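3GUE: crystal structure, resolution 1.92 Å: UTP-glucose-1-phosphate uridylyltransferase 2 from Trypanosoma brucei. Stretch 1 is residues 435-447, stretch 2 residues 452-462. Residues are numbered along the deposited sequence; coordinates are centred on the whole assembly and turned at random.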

# COMPACT_ATOMS: atom_id res chain seq x y z
N ARG A 435 11.45 -20.85 -0.83
CA ARG A 435 12.61 -20.25 -1.49
C ARG A 435 12.94 -20.88 -2.87
O ARG A 435 13.43 -20.19 -3.74
N GLN A 436 12.61 -22.15 -3.07
CA GLN A 436 12.81 -22.80 -4.36
C GLN A 436 11.53 -22.85 -5.21
O GLN A 436 11.49 -23.55 -6.22
N CYS A 437 10.49 -22.13 -4.78
CA CYS A 437 9.19 -22.22 -5.43
C CYS A 437 9.03 -21.14 -6.49
O CYS A 437 9.20 -19.95 -6.23
N THR A 438 8.72 -21.54 -7.72
CA THR A 438 8.43 -20.55 -8.76
C THR A 438 6.92 -20.24 -8.78
O THR A 438 6.50 -19.16 -9.21
N SER A 439 6.12 -21.18 -8.30
CA SER A 439 4.66 -21.10 -8.43
C SER A 439 3.99 -22.07 -7.46
O SER A 439 4.37 -23.22 -7.37
N LEU A 440 3.00 -21.60 -6.72
CA LEU A 440 2.19 -22.49 -5.87
C LEU A 440 0.70 -22.13 -5.96
O LEU A 440 0.31 -21.02 -5.63
N THR A 441 -0.10 -23.10 -6.41
CA THR A 441 -1.53 -22.94 -6.54
C THR A 441 -2.23 -23.92 -5.57
O THR A 441 -1.95 -25.12 -5.56
N VAL A 442 -3.15 -23.37 -4.77
CA VAL A 442 -3.88 -24.16 -3.79
C VAL A 442 -5.36 -23.94 -3.94
O VAL A 442 -5.82 -22.80 -4.04
N ARG A 443 -6.09 -25.06 -3.96
CA ARG A 443 -7.51 -25.10 -4.26
C ARG A 443 -8.19 -26.07 -3.30
O ARG A 443 -7.66 -27.17 -3.06
N GLY A 444 -9.34 -25.68 -2.77
CA GLY A 444 -10.03 -26.46 -1.75
C GLY A 444 -9.39 -26.29 -0.38
O GLY A 444 -8.48 -25.44 -0.19
N LEU A 445 -9.87 -27.07 0.60
CA LEU A 445 -9.28 -27.05 1.96
C LEU A 445 -7.97 -27.85 2.08
O LEU A 445 -7.94 -29.04 1.80
N VAL A 446 -6.91 -27.18 2.54
CA VAL A 446 -5.55 -27.73 2.54
C VAL A 446 -4.84 -27.19 3.77
O VAL A 446 -5.01 -26.03 4.16
N GLU A 447 -4.03 -28.06 4.38
CA GLU A 447 -3.33 -27.75 5.63
C GLU A 447 -1.88 -28.28 5.60
O GLU A 447 -1.66 -29.50 5.65
N VAL A 452 7.66 -28.73 5.37
CA VAL A 452 7.30 -28.99 3.97
C VAL A 452 8.12 -28.10 3.03
O VAL A 452 8.24 -26.91 3.23
N SER A 453 8.71 -28.71 2.01
CA SER A 453 9.54 -27.99 1.05
C SER A 453 8.79 -27.90 -0.28
O SER A 453 8.44 -28.92 -0.87
N VAL A 454 8.49 -26.68 -0.72
CA VAL A 454 7.80 -26.52 -2.03
C VAL A 454 8.82 -26.07 -3.10
O VAL A 454 9.54 -25.08 -2.92
N ARG A 455 8.88 -26.83 -4.20
CA ARG A 455 9.90 -26.62 -5.22
C ARG A 455 9.32 -26.58 -6.64
O ARG A 455 8.49 -27.43 -7.02
N GLY A 456 9.80 -25.62 -7.43
CA GLY A 456 9.38 -25.50 -8.83
C GLY A 456 7.96 -24.98 -8.93
O GLY A 456 7.63 -24.00 -8.26
N ASN A 457 7.16 -25.60 -9.80
CA ASN A 457 5.73 -25.31 -9.97
C ASN A 457 4.80 -26.34 -9.31
O ASN A 457 4.57 -27.43 -9.87
N VAL A 458 4.24 -25.99 -8.15
CA VAL A 458 3.41 -26.91 -7.36
C VAL A 458 1.92 -26.57 -7.39
O VAL A 458 1.53 -25.43 -7.15
N VAL A 459 1.08 -27.58 -7.68
CA VAL A 459 -0.36 -27.44 -7.55
C VAL A 459 -0.91 -28.39 -6.45
O VAL A 459 -0.52 -29.58 -6.37
N ILE A 460 -1.79 -27.87 -5.59
CA ILE A 460 -2.46 -28.69 -4.58
C ILE A 460 -3.98 -28.45 -4.62
O ILE A 460 -4.43 -27.39 -4.18
N LYS A 461 -4.73 -29.43 -5.13
CA LYS A 461 -6.19 -29.37 -5.24
C LYS A 461 -6.90 -30.40 -4.37
O LYS A 461 -6.74 -31.61 -4.57
N ASN A 462 -7.70 -29.94 -3.43
CA ASN A 462 -8.55 -30.85 -2.66
C ASN A 462 -10.03 -30.70 -3.02
O ASN A 462 -10.61 -29.62 -2.96

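Strands 439-443 and 458-462 run parallel, their axes 4.7 Å apart; in each, the extended backbone sends successive side chains to alternate faces of the sheet. The backbone fixes the register: Ser-439 O accepts from Val-458 N at 2.9 Å, and Thr-441 O from Ile-460 N at 2.8 Å.

The buried face carries Cys-437, Leu-440, Val-442, Val-458 and Ile-460, all apolar or nearly so. Leu-440 starts out on this face, and its t, p rotamer lets its end come nearer the second stretch; its CD1 lies 3.6 Å from Val-458 CG1, 4.2 Å from Val-454 CG1 and 4.2 Å from Ile-460 CD1. Branched valines in t and Ile-460 (m, t) suit extended strands. The extended chi2 of Ile-460 carries CD1 to Leu-440, while its CG2 meets Val-446 CG2 at 3.7 Å. Cys-437, also t, sets SG 3.8 Å from Val-454 CG1, a small side chain filling the layer's end beside the bulge.

The other face, with Ser-439, Thr-441, Arg-443, Val-459 and Lys-461, is more polar and partly exposed. A water bridges this face: it donates to Val-458 O (2.9 Å from the water O) and hydrogen-bonds Ser-439 OG at 3.1 Å, with a weak bond to Thr-441 OG1 at 3.4 Å. Arg-443 (m, m, t) packs its aliphatic base on its neighbour, CB to Lys-461 CG 3.6 Å; its end leads away, and NH1 donates to Val-442 O at 2.9 Å.

At the far end Asn-462, chi1 t, points toward stretch 1, and ND2 donates to Leu-445 O at 2.7 Å, satisfying a carbonyl beyond the strand. Gly-444 has positive phi, and a CB there would clash with Asn-462 O. At the opposite end, Gln-436 (m, t) extends OE1 to 3.1 Å from Arg-455 NE, which itself donates to Ser-453 OG at 2.8 Å.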

# COMPACT_ATOMS: atom_id res chain seq x y z
CB ARG A 435 13.85 -20.24 -0.57
CG ARG A 435 14.26 -21.60 -0.03
CD ARG A 435 15.52 -21.55 0.85
NE ARG A 435 15.86 -22.91 1.25
CZ ARG A 435 16.46 -23.80 0.46
NH1 ARG A 435 16.83 -23.47 -0.79
NH2 ARG A 435 16.70 -25.02 0.91
CB GLN A 436 13.34 -24.24 -4.18
CG GLN A 436 14.40 -24.41 -3.10
CD GLN A 436 14.91 -25.83 -3.00
OE1 GLN A 436 14.48 -26.60 -2.13
NE2 GLN A 436 15.79 -26.21 -3.91
CB CYS A 437 8.09 -22.12 -4.38
SG CYS A 437 6.47 -22.02 -5.10
CB THR A 438 8.94 -20.93 -10.20
OG1 THR A 438 8.24 -22.06 -10.70
CG2 THR A 438 10.43 -21.24 -10.22
CB SER A 439 4.29 -21.47 -9.87
OG SER A 439 2.95 -21.18 -10.13
CB LEU A 440 2.66 -22.48 -4.41
CG LEU A 440 1.76 -23.20 -3.39
CD1 LEU A 440 1.84 -24.75 -3.49
CD2 LEU A 440 1.99 -22.71 -1.94
CB THR A 441 -1.98 -23.11 -8.03
OG1 THR A 441 -1.37 -22.06 -8.81
CG2 THR A 441 -3.48 -23.03 -8.19
CB VAL A 442 -3.43 -23.82 -2.35
CG1 VAL A 442 -4.28 -24.56 -1.30
CG2 VAL A 442 -1.91 -24.12 -2.20
CB ARG A 443 -7.76 -25.58 -5.71
CG ARG A 443 -7.44 -24.57 -6.79
CD ARG A 443 -8.41 -23.39 -6.71
NE ARG A 443 -8.13 -22.36 -7.72
CZ ARG A 443 -7.23 -21.39 -7.58
NH1 ARG A 443 -6.50 -21.29 -6.48
NH2 ARG A 443 -7.07 -20.51 -8.55
CB LEU A 445 -10.30 -27.50 3.01
CG LEU A 445 -11.45 -26.54 3.33
CD1 LEU A 445 -12.64 -27.29 3.92
CD2 LEU A 445 -10.98 -25.40 4.28
CB VAL A 446 -4.76 -27.38 1.21
CG1 VAL A 446 -3.28 -27.61 1.33
CG2 VAL A 446 -5.33 -28.15 0.01
CB GLU A 447 -4.10 -28.33 6.82
CG GLU A 447 -5.45 -27.64 7.14
CD GLU A 447 -6.15 -28.22 8.36
OE1 GLU A 447 -5.49 -28.86 9.21
OE2 GLU A 447 -7.38 -28.02 8.47
CB VAL A 452 5.78 -28.82 3.75
CG1 VAL A 452 5.42 -28.91 2.28
CG2 VAL A 452 5.03 -29.90 4.52
CB SER A 453 10.89 -28.71 0.89
OG SER A 453 11.62 -28.26 -0.24
CB VAL A 454 6.56 -25.56 -1.96
CG1 VAL A 454 5.99 -25.31 -3.34
CG2 VAL A 454 5.47 -26.08 -1.03
CB ARG A 455 10.94 -27.75 -5.16
CG ARG A 455 11.69 -27.85 -3.86
CD ARG A 455 12.41 -29.19 -3.74
NE ARG A 455 12.96 -29.34 -2.40
CZ ARG A 455 13.75 -30.33 -1.98
NH1 ARG A 455 14.11 -31.31 -2.80
NH2 ARG A 455 14.17 -30.33 -0.73
CB ASN A 457 5.38 -25.18 -11.45
CG ASN A 457 6.07 -23.99 -12.11
OD1 ASN A 457 6.54 -24.08 -13.24
ND2 ASN A 457 6.14 -22.89 -11.40
CB VAL A 458 3.94 -27.05 -5.91
CG1 VAL A 458 2.94 -27.81 -4.98
CG2 VAL A 458 5.28 -27.74 -5.92
CB VAL A 459 -1.10 -27.66 -8.93
CG1 VAL A 459 -2.62 -27.46 -8.80
CG2 VAL A 459 -0.53 -26.71 -10.03
CB ILE A 460 -1.91 -28.42 -3.12
CG1 ILE A 460 -0.38 -28.50 -3.07
CG2 ILE A 460 -2.54 -29.40 -2.09
CD1 ILE A 460 0.24 -28.18 -1.66
CB LYS A 461 -6.62 -29.63 -6.68
CG LYS A 461 -6.71 -28.43 -7.57
CD LYS A 461 -7.63 -28.76 -8.76
CE LYS A 461 -8.12 -27.50 -9.46
NZ LYS A 461 -9.29 -26.91 -8.74
CB ASN A 462 -8.28 -30.70 -1.16
CG ASN A 462 -9.17 -31.58 -0.31
OD1 ASN A 462 -9.55 -32.69 -0.70
ND2 ASN A 462 -9.50 -31.09 0.89
O HOH W 1 11.47 -24.20 -1.24
O HOH W 2 1.48 -23.80 -9.58
O HOH W 3 -11.80 -28.95 -0.12